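Local coordinates for coelenterazine-binding protein with bound coelenterazine (PDB 2HPS) that binds coelenterazine and, in a calcium-dependent manner, makes this luciferin available to luciferase and oxygen for bioluminescence, at residues Thr142-Asn145 and Thr146-Asn150; Arg14-Lys17 and Thr18-Gln21; Glu56-Gln59 and Glu60-Val64. All blocks are in the same frame, centred on the assembly; numbering follows the deposited sequence. Where two conformers were deposited one is given.

All three contacts are local, two within a single helix and one at a helix end of this EF-hand protein. Along the chain they come as interaction 2 (helix 6-21), interaction 3 (helix 51-68) and interaction 1 (end of helix 137-147). The centres of interactions 2 and 3 are about 19 Å apart, and the two touch where R19 packs on V64. Interaction 1 lies about 20 Å from interaction 2 and about 27 Å from interaction 3, centre to centre, across the chain's centre from the latter. Each supplies residues to the coelenterazine pocket: C143, R19 with M20, and F61. Only interaction 1 also holds probable calcium ligands, so one helix end adjoins both sites.

Interaction 1. Residues Thr142-Asn145 and Thr146-Asn150. With CTZ (c2-hydroxy-coelenterazine), chain B.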
# COMPACT_ATOMS: atom_id res chain seq x y z
N THR A 142 -15.32 3.64 -4.63
CA THR A 142 -15.67 2.64 -3.63
C THR A 142 -14.64 2.60 -2.51
O THR A 142 -15.00 2.57 -1.33
CB THR A 142 -15.84 1.24 -4.25
OG1 THR A 142 -17.01 1.24 -5.09
CG2 THR A 142 -15.97 0.18 -3.17
N CYS A 143 -13.36 2.62 -2.90
CA CYS A 143 -12.26 2.58 -1.95
C CYS A 143 -12.30 3.80 -1.00
O CYS A 143 -12.25 3.65 0.25
CB CYS A 143 -10.93 2.49 -2.71
SG CYS A 143 -9.47 2.27 -1.65
N PHE A 144 -12.42 4.99 -1.58
CA PHE A 144 -12.55 6.23 -0.80
C PHE A 144 -13.71 6.13 0.18
O PHE A 144 -13.56 6.43 1.37
CB PHE A 144 -12.81 7.43 -1.71
CG PHE A 144 -13.04 8.72 -0.94
CD1 PHE A 144 -11.96 9.50 -0.51
CD2 PHE A 144 -14.34 9.11 -0.59
CE1 PHE A 144 -12.17 10.67 0.23
CE2 PHE A 144 -14.56 10.29 0.15
CZ PHE A 144 -13.47 11.07 0.56
N ASN A 145 -14.88 5.73 -0.34
CA ASN A 145 -16.09 5.69 0.49
C ASN A 145 -15.93 4.80 1.73
O ASN A 145 -16.36 5.16 2.82
CB ASN A 145 -17.28 5.24 -0.36
CG ASN A 145 -18.60 5.35 0.38
OD1 ASN A 145 -18.95 6.43 0.87
ND2 ASN A 145 -19.33 4.23 0.48
N THR A 146 -15.30 3.65 1.56
CA THR A 146 -15.05 2.76 2.67
C THR A 146 -14.01 3.33 3.66
O THR A 146 -14.20 3.27 4.88
CB THR A 146 -14.64 1.33 2.18
OG1 THR A 146 -15.68 0.78 1.33
CG2 THR A 146 -14.38 0.41 3.38
N LEU A 147 -12.92 3.89 3.15
CA LEU A 147 -11.87 4.42 4.02
C LEU A 147 -12.30 5.67 4.77
O LEU A 147 -11.75 6.00 5.82
CB LEU A 147 -10.60 4.70 3.22
CG LEU A 147 -9.56 3.59 3.26
CD1 LEU A 147 -10.09 2.29 2.71
CD2 LEU A 147 -8.36 4.01 2.43
N ASP A 148 -13.30 6.35 4.21
CA ASP A 148 -14.00 7.46 4.86
C ASP A 148 -14.99 6.85 5.86
O ASP A 148 -16.22 6.93 5.69
CB ASP A 148 -14.72 8.29 3.78
CG ASP A 148 -15.52 9.48 4.35
OD1 ASP A 148 -15.20 9.98 5.45
OD2 ASP A 148 -16.46 9.91 3.65
N PHE A 149 -14.44 6.22 6.90
CA PHE A 149 -15.26 5.40 7.79
C PHE A 149 -16.11 6.25 8.74
O PHE A 149 -17.11 5.76 9.30
CB PHE A 149 -14.44 4.31 8.50
CG PHE A 149 -13.32 4.82 9.38
CD1 PHE A 149 -13.59 5.33 10.65
CD2 PHE A 149 -12.00 4.71 8.97
CE1 PHE A 149 -12.55 5.77 11.48
CE2 PHE A 149 -10.95 5.13 9.79
CZ PHE A 149 -11.23 5.66 11.05
N ASN A 150 -15.73 7.51 8.89
CA ASN A 150 -16.59 8.47 9.58
C ASN A 150 -17.55 9.20 8.66
O ASN A 150 -18.37 10.01 9.13
CB ASN A 150 -15.75 9.45 10.41
CG ASN A 150 -15.16 8.77 11.63
OD1 ASN A 150 -15.83 7.95 12.28
ND2 ASN A 150 -13.91 9.07 11.92
N1 CTZ B . -1.39 1.13 -3.49
C2 CTZ B . -0.73 0.87 -4.65
C3 CTZ B . -1.78 0.31 -5.51
N4 CTZ B . -2.95 0.28 -4.87
C5 CTZ B . -4.16 -0.16 -5.26
C6 CTZ B . -5.22 -0.09 -4.35
N7 CTZ B . -5.04 0.40 -3.11
C8 CTZ B . -3.84 0.85 -2.69
C9 CTZ B . -2.71 0.77 -3.64
C10 CTZ B . 0.74 1.11 -4.93
C11 CTZ B . 1.50 0.22 -3.98
C12 CTZ B . 2.26 0.80 -2.96
C13 CTZ B . 2.96 0.01 -2.06
C14 CTZ B . 2.90 -1.38 -2.19
C15 CTZ B . 2.14 -1.97 -3.21
C16 CTZ B . 1.43 -1.17 -4.11
O17 CTZ B . 3.59 -2.16 -1.31
O18 CTZ B . -1.62 -0.11 -6.72
C19 CTZ B . -6.57 -0.54 -4.78
C20 CTZ B . -6.74 -1.61 -5.65
C21 CTZ B . -8.03 -2.00 -6.04
C22 CTZ B . -9.14 -1.29 -5.57
C23 CTZ B . -8.98 -0.21 -4.71
C24 CTZ B . -7.69 0.17 -4.32
O25 CTZ B . -10.38 -1.68 -5.97
C26 CTZ B . -3.59 1.39 -1.29
C27 CTZ B . -3.95 2.85 -1.26
C28 CTZ B . -2.98 3.83 -1.06
C29 CTZ B . -3.36 5.18 -1.03
C30 CTZ B . -4.71 5.52 -1.22
C31 CTZ B . -5.68 4.54 -1.41
C32 CTZ B . -5.30 3.19 -1.42
O HOH W 1 -17.80 8.98 1.47
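F144 and D148 meet across the last turn of helix 137-147, where the incoming helix of an EF-hand passes into its calcium loop. The ring and carboxylate planes stand 46° apart; D148 CB lies over one face of the ring, and D148 OD2 comes within 4.0 Å of F144 CE2. Both side chains start anti to their backbone nitrogens (chi1 176° for F144, 179° for D148), which brings the carboxylate slantwise past CE2 of the ring. The aromatic ring suits the hydrophobic side, meeting F124 edge-to-face, while the carboxylate suits the loop: D148 is probably a calcium ligand, as in a nearly identical protein. No metal is bound here; D148 OD1 and OD2 accept from the backbone nitrogens of N152 and G153. A water also donates to D148 OD2 and N145 OD1, bridging the loop to the helix's outer side.

C143, just before F144, turns inward, its small SG 3.8 Å from C24 of the coelenterazine and 4.4 Å from L147 CD1. T146 OG1 bends back beside its own nitrogen, making a weak 3.3 Å bond to T142 O. The helix closes with D148 N donating to F144 O at 2.9 Å.

Interaction 2. Residues Arg14-Lys17 and Thr18-Gln21; sequences RKMK and TRMQ. With CTZ (c2-hydroxy-coelenterazine), chain B.
T18 folds its hydroxyl back onto the preceding turn of helix 6-21, the first helix of the first EF-hand region, and there the contact is tight. With OG1 beside its own nitrogen (chi1 -59°), T18 OG1 donates to R14 O at 2.8 Å, while T18 N reaches that oxygen from the opposite face of the carbonyl plane. Threonine suits this buried spot because its short arm satisfies the hydroxyl locally; V185 N adds another bond to it.

On the ligand side, R19 is extended from CG to NE, which carries its guanidinium to the coelenterazine phenol. R19 NE donates to O17 at 2.7 Å and 163°, and R19 NH2 adds a weak bond at 3.2 Å. Selenium of M16, a selenomethionine, lies in the guanidinium plane at its edge, 3.8 Å from R19 NH1. A leucine in place of R19 would probably leave O17 without this pair of donors and Y36 OH without its NH2 partner.

The partly exposed side is looser. K17 runs out fully extended to a weak bond with D186 O, and Q21 crosses it obliquely, its end modelled in two positions. What is firm between them is the backbone: Q21 N donates to K17 O at 2.9 Å.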
# COMPACT_ATOMS: atom_id res chain seq x y z
N ARG A 14 -3.34 -13.64 2.28
CA ARG A 14 -4.33 -13.22 1.27
C ARG A 14 -4.30 -11.71 1.07
O ARG A 14 -4.29 -11.24 -0.07
CB ARG A 14 -5.73 -13.68 1.67
CG ARG A 14 -6.81 -13.42 0.61
CD ARG A 14 -8.15 -14.04 1.06
NE ARG A 14 -9.22 -13.78 0.10
CZ ARG A 14 -9.48 -14.51 -0.97
NH1 ARG A 14 -8.73 -15.58 -1.26
NH2 ARG A 14 -10.49 -14.16 -1.78
N LYS A 15 -4.20 -10.97 2.17
CA LYS A 15 -4.04 -9.53 2.09
C LYS A 15 -2.74 -9.18 1.36
O LYS A 15 -2.75 -8.35 0.45
CB LYS A 15 -4.05 -8.92 3.49
CG LYS A 15 -5.44 -8.91 4.15
CD LYS A 15 -5.46 -8.04 5.40
CE LYS A 15 -4.53 -8.55 6.51
NZ LYS A 15 -4.60 -7.67 7.77
N MSE A 16 -1.65 -9.82 1.75
CA MSE A 16 -0.35 -9.48 1.18
C MSE A 16 -0.27 -9.84 -0.31
O MSE A 16 0.32 -9.12 -1.10
CB MSE A 16 0.80 -10.13 1.95
CG MSE A 16 0.92 -9.67 3.39
SE MSE A 16 1.08 -7.69 3.57
CE MSE A 16 -0.78 -7.30 4.28
N LYS A 17 -0.89 -10.95 -0.71
CA LYS A 17 -0.92 -11.31 -2.12
C LYS A 17 -1.71 -10.27 -2.96
O LYS A 17 -1.37 -9.98 -4.11
CB LYS A 17 -1.50 -12.73 -2.32
CG LYS A 17 -1.29 -13.25 -3.75
CD LYS A 17 -1.85 -14.66 -4.00
CE LYS A 17 -1.80 -14.97 -5.51
NZ LYS A 17 -2.39 -16.32 -5.79
N THR A 18 -2.75 -9.71 -2.37
CA THR A 18 -3.55 -8.69 -3.04
C THR A 18 -2.68 -7.45 -3.28
O THR A 18 -2.65 -6.88 -4.38
CB THR A 18 -4.79 -8.39 -2.19
OG1 THR A 18 -5.53 -9.62 -2.02
CG2 THR A 18 -5.69 -7.36 -2.87
N ARG A 19 -1.91 -7.10 -2.26
CA ARG A 19 -0.97 -5.97 -2.32
C ARG A 19 0.10 -6.25 -3.38
O ARG A 19 0.42 -5.39 -4.20
CB ARG A 19 -0.31 -5.79 -0.95
CG ARG A 19 0.77 -4.73 -0.92
CD ARG A 19 1.40 -4.72 0.48
NE ARG A 19 2.70 -4.03 0.46
CZ ARG A 19 3.65 -4.19 1.38
NH1 ARG A 19 3.47 -5.00 2.43
NH2 ARG A 19 4.79 -3.52 1.27
N MSE A 20 0.64 -7.45 -3.38
CA MSE A 20 1.73 -7.75 -4.28
C MSE A 20 1.28 -7.81 -5.72
O MSE A 20 2.05 -7.47 -6.64
CB MSE A 20 2.44 -9.03 -3.86
CG MSE A 20 3.14 -8.95 -2.51
SE MSE A 20 4.56 -7.61 -2.55
CE MSE A 20 3.82 -6.08 -1.83
N GLN A 21 0.02 -8.20 -5.94
CA GLN A 21 -0.51 -8.27 -7.28
C GLN A 21 -0.57 -6.89 -7.91
O GLN A 21 -0.52 -6.77 -9.13
CB GLN A 21 -1.88 -8.96 -7.35
CG GLN A 21 -1.74 -10.46 -7.29
CD GLN A 21 -2.81 -11.24 -8.04
OE1 GLN A 21 -3.83 -10.71 -8.48
NE2 GLN A 21 -2.57 -12.52 -8.18
N1 CTZ B . -1.39 1.13 -3.49
C2 CTZ B . -0.73 0.87 -4.65
C3 CTZ B . -1.78 0.31 -5.51
N4 CTZ B . -2.95 0.28 -4.87
C5 CTZ B . -4.16 -0.16 -5.26
C6 CTZ B . -5.22 -0.09 -4.35
N7 CTZ B . -5.04 0.40 -3.11
C8 CTZ B . -3.84 0.85 -2.69
C9 CTZ B . -2.71 0.77 -3.64
C10 CTZ B . 0.74 1.11 -4.93
C11 CTZ B . 1.50 0.22 -3.98
C12 CTZ B . 2.26 0.80 -2.96
C13 CTZ B . 2.96 0.01 -2.06
C14 CTZ B . 2.90 -1.38 -2.19
C15 CTZ B . 2.14 -1.97 -3.21
C16 CTZ B . 1.43 -1.17 -4.11
O17 CTZ B . 3.59 -2.16 -1.31
O18 CTZ B . -1.62 -0.11 -6.72
C19 CTZ B . -6.57 -0.54 -4.78
C20 CTZ B . -6.74 -1.61 -5.65
C21 CTZ B . -8.03 -2.00 -6.04
C22 CTZ B . -9.14 -1.29 -5.57
C23 CTZ B . -8.98 -0.21 -4.71
C24 CTZ B . -7.69 0.17 -4.32
O25 CTZ B . -10.38 -1.68 -5.97
C26 CTZ B . -3.59 1.39 -1.29
C27 CTZ B . -3.95 2.85 -1.26
C28 CTZ B . -2.98 3.83 -1.06
C29 CTZ B . -3.36 5.18 -1.03
C30 CTZ B . -4.71 5.52 -1.22
C31 CTZ B . -5.68 4.54 -1.41
C32 CTZ B . -5.30 3.19 -1.42

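Interaction 3. Residues Glu56-Gln59 and Glu60-Val64; sequences ETRQ and EFLRV
L62 sends its CD1 methyl back one turn to R58 and Q59 on helix 51-68, the first helix of the second EF-hand region. In one of the two modelled positions of R58, L62 CD1 sits over one face of the guanidinium, 3.6 Å from R58 NH1, while the arginine nitrogens serve E55 and E37 in salt bridges. Q59 brings NE2 within 3.8 Å of L62 CD1 and donates that nitrogen to E55. Leucine suits this partly exposed place because its methyl can lie against the guanidinium face and beside the amide while their N-H groups serve carboxylates.

E60 is buried, and its carboxylate is met through both oxygens by R63. The bends at E60 chi2 (59°) and R63 chi3 (73°) turn the two ends toward each other into a side-on, two-pronged salt bridge: R63 NE donates to E60 OE1 at 2.9 Å and 170°, and R63 NH2 to E60 OE2 at 2.8 Å, both on the syn side of the carboxylate.

F61 lies alongside T57, pointing the same way, with F61 CE1 4.2 Å from T57 CG2 and T57 O at the ring edge, 3.3 Å from F61 CD1. Threonine suits the spot, giving the ring a methyl while its hydroxyl bonds to K53 O; the flat phenylalanine reaches the pocket. Its ring touches the coelenterazine and meets Y36; I39 and I43 of helix 33-47 pack on it, while helix 102-111 adds Q103 and sets I106 against T57.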
# COMPACT_ATOMS: atom_id res chain seq x y z
N GLU A 56 13.60 10.55 -1.97
CA GLU A 56 13.26 10.01 -0.65
C GLU A 56 12.16 8.93 -0.79
O GLU A 56 12.23 7.88 -0.16
CB GLU A 56 12.78 11.14 0.26
CG GLU A 56 13.90 12.06 0.73
CD GLU A 56 13.38 13.30 1.45
OE1 GLU A 56 12.26 13.26 2.02
OE2 GLU A 56 14.11 14.33 1.45
N THR A 57 11.19 9.21 -1.65
CA THR A 57 10.11 8.25 -1.94
C THR A 57 10.68 6.98 -2.57
O THR A 57 10.41 5.87 -2.10
CB THR A 57 9.02 8.86 -2.86
OG1 THR A 57 8.54 10.08 -2.27
CG2 THR A 57 7.85 7.88 -3.07
N ARG A 58 11.53 7.13 -3.60
CA ARG A 58 12.22 5.97 -4.18
C ARG A 58 13.02 5.17 -3.13
O ARG A 58 12.95 3.94 -3.09
CB ARG A 58 13.10 6.40 -5.36
CG ARG A 58 13.34 5.28 -6.39
CD ARG A 58 14.32 5.71 -7.50
NE ARG A 58 15.64 6.08 -6.96
CZ ARG A 58 16.69 5.27 -6.89
NH1 ARG A 58 16.62 4.02 -7.35
NH2 ARG A 58 17.83 5.72 -6.37
N GLN A 59 13.80 5.86 -2.30
CA GLN A 59 14.61 5.19 -1.30
C GLN A 59 13.76 4.40 -0.30
O GLN A 59 14.15 3.30 0.11
CB GLN A 59 15.52 6.20 -0.60
CG GLN A 59 16.68 6.67 -1.49
CD GLN A 59 17.62 5.53 -1.90
OE1 GLN A 59 17.90 4.62 -1.12
NE2 GLN A 59 18.11 5.59 -3.14
N GLU A 60 12.60 4.94 0.05
CA GLU A 60 11.74 4.23 1.01
C GLU A 60 11.19 2.98 0.34
O GLU A 60 11.19 1.90 0.95
CB GLU A 60 10.62 5.12 1.57
CG GLU A 60 9.72 4.41 2.62
CD GLU A 60 10.46 3.88 3.88
OE1 GLU A 60 11.67 4.16 4.12
OE2 GLU A 60 9.81 3.15 4.66
N PHE A 61 10.76 3.11 -0.91
CA PHE A 61 10.34 1.92 -1.66
C PHE A 61 11.44 0.86 -1.79
O PHE A 61 11.18 -0.33 -1.69
CB PHE A 61 9.75 2.28 -3.02
CG PHE A 61 8.27 2.60 -2.95
CD1 PHE A 61 7.84 3.76 -2.32
CD2 PHE A 61 7.34 1.73 -3.49
CE1 PHE A 61 6.44 4.06 -2.23
CE2 PHE A 61 5.97 2.00 -3.41
CZ PHE A 61 5.52 3.17 -2.78
N LEU A 62 12.69 1.30 -1.99
CA LEU A 62 13.79 0.35 -2.08
C LEU A 62 14.02 -0.35 -0.74
O LEU A 62 14.31 -1.53 -0.70
CB LEU A 62 15.08 1.04 -2.55
CG LEU A 62 15.08 1.53 -4.00
CD1 LEU A 62 16.37 2.33 -4.22
CD2 LEU A 62 14.95 0.39 -5.01
N ARG A 63 13.88 0.40 0.35
CA ARG A 63 14.06 -0.16 1.69
C ARG A 63 13.05 -1.29 1.95
O ARG A 63 13.40 -2.37 2.44
CB ARG A 63 13.92 0.95 2.74
CG ARG A 63 14.39 0.49 4.15
CD ARG A 63 14.20 1.63 5.17
NE ARG A 63 12.79 1.84 5.49
CZ ARG A 63 12.11 1.10 6.37
NH1 ARG A 63 12.70 0.11 7.02
NH2 ARG A 63 10.83 1.36 6.58
N VAL A 64 11.79 -1.02 1.60
CA VAL A 64 10.72 -2.02 1.68
C VAL A 64 10.96 -3.16 0.67
O VAL A 64 10.79 -4.32 1.02
CB VAL A 64 9.33 -1.35 1.56
CG1 VAL A 64 8.20 -2.38 1.58
CG2 VAL A 64 9.14 -0.35 2.70